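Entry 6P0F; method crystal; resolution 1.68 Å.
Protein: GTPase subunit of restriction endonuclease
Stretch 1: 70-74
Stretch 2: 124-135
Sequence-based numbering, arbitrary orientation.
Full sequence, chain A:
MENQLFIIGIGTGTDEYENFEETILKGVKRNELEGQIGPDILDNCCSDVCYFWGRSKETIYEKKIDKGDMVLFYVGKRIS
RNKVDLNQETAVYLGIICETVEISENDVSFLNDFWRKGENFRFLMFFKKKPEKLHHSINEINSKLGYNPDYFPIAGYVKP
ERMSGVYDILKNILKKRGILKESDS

Stretch 1, residues 70-74: MVLFY
Stretch 2 (124-135) LMFFKKKPEKLH

Residues 70-74 form an extended strand that continues later in the chain. Residues from 124 onward continue a second strand that begins earlier. The chain then turns through Lys128 to Pro131 and is extended again at Glu132 and Lys133. The strands cross almost at right angles, with 94° between their N-to-C directions and 10.1 Å between their axes at closest approach. At that spacing the backbones are not sheet partners, and no hydrogen bond links the stretches. The contact is made by apolar side chains, burying 229 Å² in total over both sides. The nearest CA atoms in register are those of Phe73 and Pro131, 8.6 Å apart.

Val71 and Phe73 point their CA-to-CB bonds toward the second stretch. Both have beta backbone angles, -128/125 and -88/114. Phe73 gives the largest covered area in the contact. Its chi1 is m (-71°) and its chi2 is -79°. Its CE2 corner enters the notch between Phe127 and Pro131. Phe73 CE2 lies 3.7 Å from Phe127 CZ, which meets the Phe73 ring at its edge, near its plane, and 4.3 Å from Pro131 CG. The two aromatic rings are oblique, with centroids 5.8 Å apart and planes at 63°. Phe127 is set by chi1 m (-59°) and chi2 88°. Pro131 has phi/psi -49/138 and a C-gamma exo pucker. Its compact ring adds an apolar bump without a long side chain.

Val71 is smaller, with chi1 t (176°). Its CG2 methyl sits over the dent between Met125 SE and Phe127 CZ, which are themselves 3.9 Å apart. Val71 CG2 lies 4.1 Å from Met125 SE and 4.2 Å from Phe127 CZ, at the edge of that ring and near its plane. Met125 is selenomethionine. Its p, t, p rotamer carries the large, polarizable selenium to the valine. Met125 and Phe127 are two apart along the chain, and both point their CA-to-CB bonds toward the first stretch; Phe126 between them is out of reach.

Leu72 starts away from the second stretch, but its end comes nearer. With chi1 m (-73°) and chi2 t (160°), it places Leu72 CD2 3.9 Å from Leu134 CD1. The CA-to-CB bond of Leu134 points toward the first stretch; its rotamer is m, t. This forms a separate methyl-to-methyl contact.

All these contacting residues are buried except Leu134, which is partly exposed. The lysines at 128, 129, 130 and 133 are exposed and take no part. Met70, also selenomethionine, points away, and Tyr74 is out of reach.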

# COMPACT_ATOMS: atom_id res chain seq x y z
N MSE A 70 -3.82 4.18 7.18
CA MSE A 70 -2.54 4.58 6.63
C MSE A 70 -1.75 3.32 6.28
O MSE A 70 -1.82 2.31 6.98
CB MSE A 70 -1.80 5.44 7.64
CG MSE A 70 -2.41 6.78 7.70
SE MSE A 70 -1.76 7.69 9.25
CE MSE A 70 0.08 7.18 9.18
N VAL A 71 -0.97 3.41 5.19
CA VAL A 71 -0.17 2.28 4.71
C VAL A 71 1.27 2.75 4.54
O VAL A 71 1.53 3.73 3.83
CB VAL A 71 -0.71 1.72 3.39
CG1 VAL A 71 0.23 0.61 2.92
CG2 VAL A 71 -2.14 1.18 3.54
N LEU A 72 2.20 2.04 5.17
CA LEU A 72 3.62 2.17 4.90
C LEU A 72 3.97 1.06 3.91
O LEU A 72 3.86 -0.12 4.25
CB LEU A 72 4.47 2.02 6.16
CG LEU A 72 4.38 3.23 7.10
CD1 LEU A 72 4.84 2.76 8.48
CD2 LEU A 72 5.18 4.41 6.62
N PHE A 73 4.32 1.43 2.69
CA PHE A 73 4.85 0.47 1.72
C PHE A 73 6.36 0.41 1.93
O PHE A 73 7.07 1.39 1.71
CB PHE A 73 4.53 0.90 0.29
CG PHE A 73 3.10 0.77 -0.09
CD1 PHE A 73 2.54 -0.43 -0.44
CD2 PHE A 73 2.31 1.91 -0.14
CE1 PHE A 73 1.21 -0.51 -0.83
CE2 PHE A 73 0.97 1.84 -0.54
CZ PHE A 73 0.43 0.64 -0.88
N TYR A 74 6.85 -0.74 2.39
CA TYR A 74 8.27 -1.01 2.47
C TYR A 74 8.71 -1.60 1.13
O TYR A 74 8.07 -2.52 0.65
CB TYR A 74 8.54 -2.02 3.58
CG TYR A 74 8.52 -1.55 5.01
CD1 TYR A 74 7.99 -0.32 5.37
CD2 TYR A 74 9.03 -2.36 6.01
CE1 TYR A 74 7.98 0.10 6.69
CE2 TYR A 74 9.03 -1.95 7.34
CZ TYR A 74 8.49 -0.74 7.67
OH TYR A 74 8.50 -0.34 8.99
N LEU A 124 -9.21 -3.84 -3.44
CA LEU A 124 -8.49 -2.65 -3.85
C LEU A 124 -8.53 -1.57 -2.78
O LEU A 124 -9.55 -1.37 -2.10
CB LEU A 124 -9.10 -2.08 -5.14
CG LEU A 124 -9.32 -3.01 -6.33
CD1 LEU A 124 -9.85 -2.19 -7.51
CD2 LEU A 124 -8.03 -3.71 -6.70
N MSE A 125 -7.44 -0.82 -2.71
CA MSE A 125 -7.38 0.38 -1.87
C MSE A 125 -6.93 1.53 -2.77
O MSE A 125 -5.93 1.40 -3.48
CB MSE A 125 -6.42 0.21 -0.70
CG MSE A 125 -4.98 -0.00 -1.13
SE MSE A 125 -3.90 -0.68 0.39
CE MSE A 125 -4.98 -2.18 0.66
N PHE A 126 -7.66 2.64 -2.76
CA PHE A 126 -7.34 3.81 -3.56
C PHE A 126 -6.67 4.88 -2.69
O PHE A 126 -7.04 5.05 -1.52
CB PHE A 126 -8.60 4.38 -4.23
CG PHE A 126 -9.03 3.60 -5.44
CD1 PHE A 126 -9.74 2.43 -5.29
CD2 PHE A 126 -8.68 4.02 -6.73
CE1 PHE A 126 -10.10 1.66 -6.40
CE2 PHE A 126 -9.04 3.27 -7.82
CZ PHE A 126 -9.76 2.08 -7.64
N PHE A 127 -5.71 5.60 -3.27
CA PHE A 127 -5.02 6.72 -2.63
C PHE A 127 -5.22 7.98 -3.46
O PHE A 127 -4.90 7.99 -4.66
CB PHE A 127 -3.51 6.44 -2.51
CG PHE A 127 -3.19 5.22 -1.72
CD1 PHE A 127 -3.11 3.98 -2.34
CD2 PHE A 127 -2.95 5.30 -0.37
CE1 PHE A 127 -2.82 2.85 -1.62
CE2 PHE A 127 -2.66 4.16 0.36
CZ PHE A 127 -2.59 2.94 -0.27
N LYS A 128 -5.69 9.06 -2.84
CA LYS A 128 -5.97 10.26 -3.63
C LYS A 128 -4.68 10.92 -4.11
O LYS A 128 -4.59 11.33 -5.28
CB LYS A 128 -6.80 11.27 -2.84
CG LYS A 128 -7.16 12.49 -3.67
CD LYS A 128 -8.61 12.84 -3.55
CE LYS A 128 -8.96 13.13 -2.13
NZ LYS A 128 -10.18 14.02 -2.04
N LYS A 129 -3.70 11.07 -3.22
CA LYS A 129 -2.38 11.57 -3.60
C LYS A 129 -1.44 10.38 -3.69
O LYS A 129 -1.58 9.42 -2.92
CB LYS A 129 -1.85 12.59 -2.59
CG LYS A 129 -2.80 13.79 -2.34
CD LYS A 129 -2.83 14.77 -3.52
CE LYS A 129 -3.78 15.94 -3.24
NZ LYS A 129 -3.87 16.88 -4.38
N LYS A 130 -0.53 10.41 -4.68
CA LYS A 130 0.56 9.45 -4.77
C LYS A 130 1.13 9.25 -3.37
O LYS A 130 1.45 10.24 -2.70
CB LYS A 130 1.67 9.92 -5.73
CG LYS A 130 2.76 8.93 -5.96
CD LYS A 130 3.90 9.52 -6.81
CE LYS A 130 5.08 8.57 -6.86
NZ LYS A 130 6.16 9.06 -7.78
N PRO A 131 1.23 8.02 -2.88
CA PRO A 131 1.93 7.80 -1.61
C PRO A 131 3.28 8.49 -1.61
O PRO A 131 4.02 8.44 -2.59
CB PRO A 131 2.04 6.27 -1.53
CG PRO A 131 0.83 5.79 -2.22
CD PRO A 131 0.64 6.76 -3.39
N GLU A 132 3.60 9.12 -0.48
CA GLU A 132 4.77 9.97 -0.36
C GLU A 132 6.01 9.16 -0.06
O GLU A 132 6.01 8.38 0.89
CB GLU A 132 4.54 10.96 0.77
CG GLU A 132 5.52 12.06 0.83
CD GLU A 132 5.01 13.24 0.06
OE1 GLU A 132 4.11 13.93 0.57
OE2 GLU A 132 5.50 13.45 -1.07
N LYS A 133 7.06 9.33 -0.87
CA LYS A 133 8.32 8.66 -0.58
C LYS A 133 8.97 9.30 0.63
O LYS A 133 9.28 10.50 0.62
CB LYS A 133 9.25 8.72 -1.79
CG LYS A 133 10.48 7.82 -1.69
CD LYS A 133 11.25 7.80 -3.03
CE LYS A 133 12.32 6.73 -3.04
NZ LYS A 133 13.05 6.67 -4.36
N LEU A 134 9.16 8.53 1.68
CA LEU A 134 9.78 9.07 2.86
C LEU A 134 11.30 9.19 2.69
O LEU A 134 11.94 8.49 1.89
CB LEU A 134 9.48 8.21 4.10
CG LEU A 134 8.02 7.93 4.41
CD1 LEU A 134 7.83 7.16 5.68
CD2 LEU A 134 7.28 9.28 4.45
N HIS A 135 11.86 10.08 3.48
CA HIS A 135 13.29 10.31 3.52
C HIS A 135 14.05 9.13 4.11
O HIS A 135 15.23 8.96 3.80
CB HIS A 135 13.49 11.57 4.35
CG HIS A 135 14.90 11.97 4.46
ND1 HIS A 135 15.70 11.56 5.51
CD2 HIS A 135 15.65 12.77 3.68
CE1 HIS A 135 16.89 12.10 5.35
NE2 HIS A 135 16.90 12.83 4.25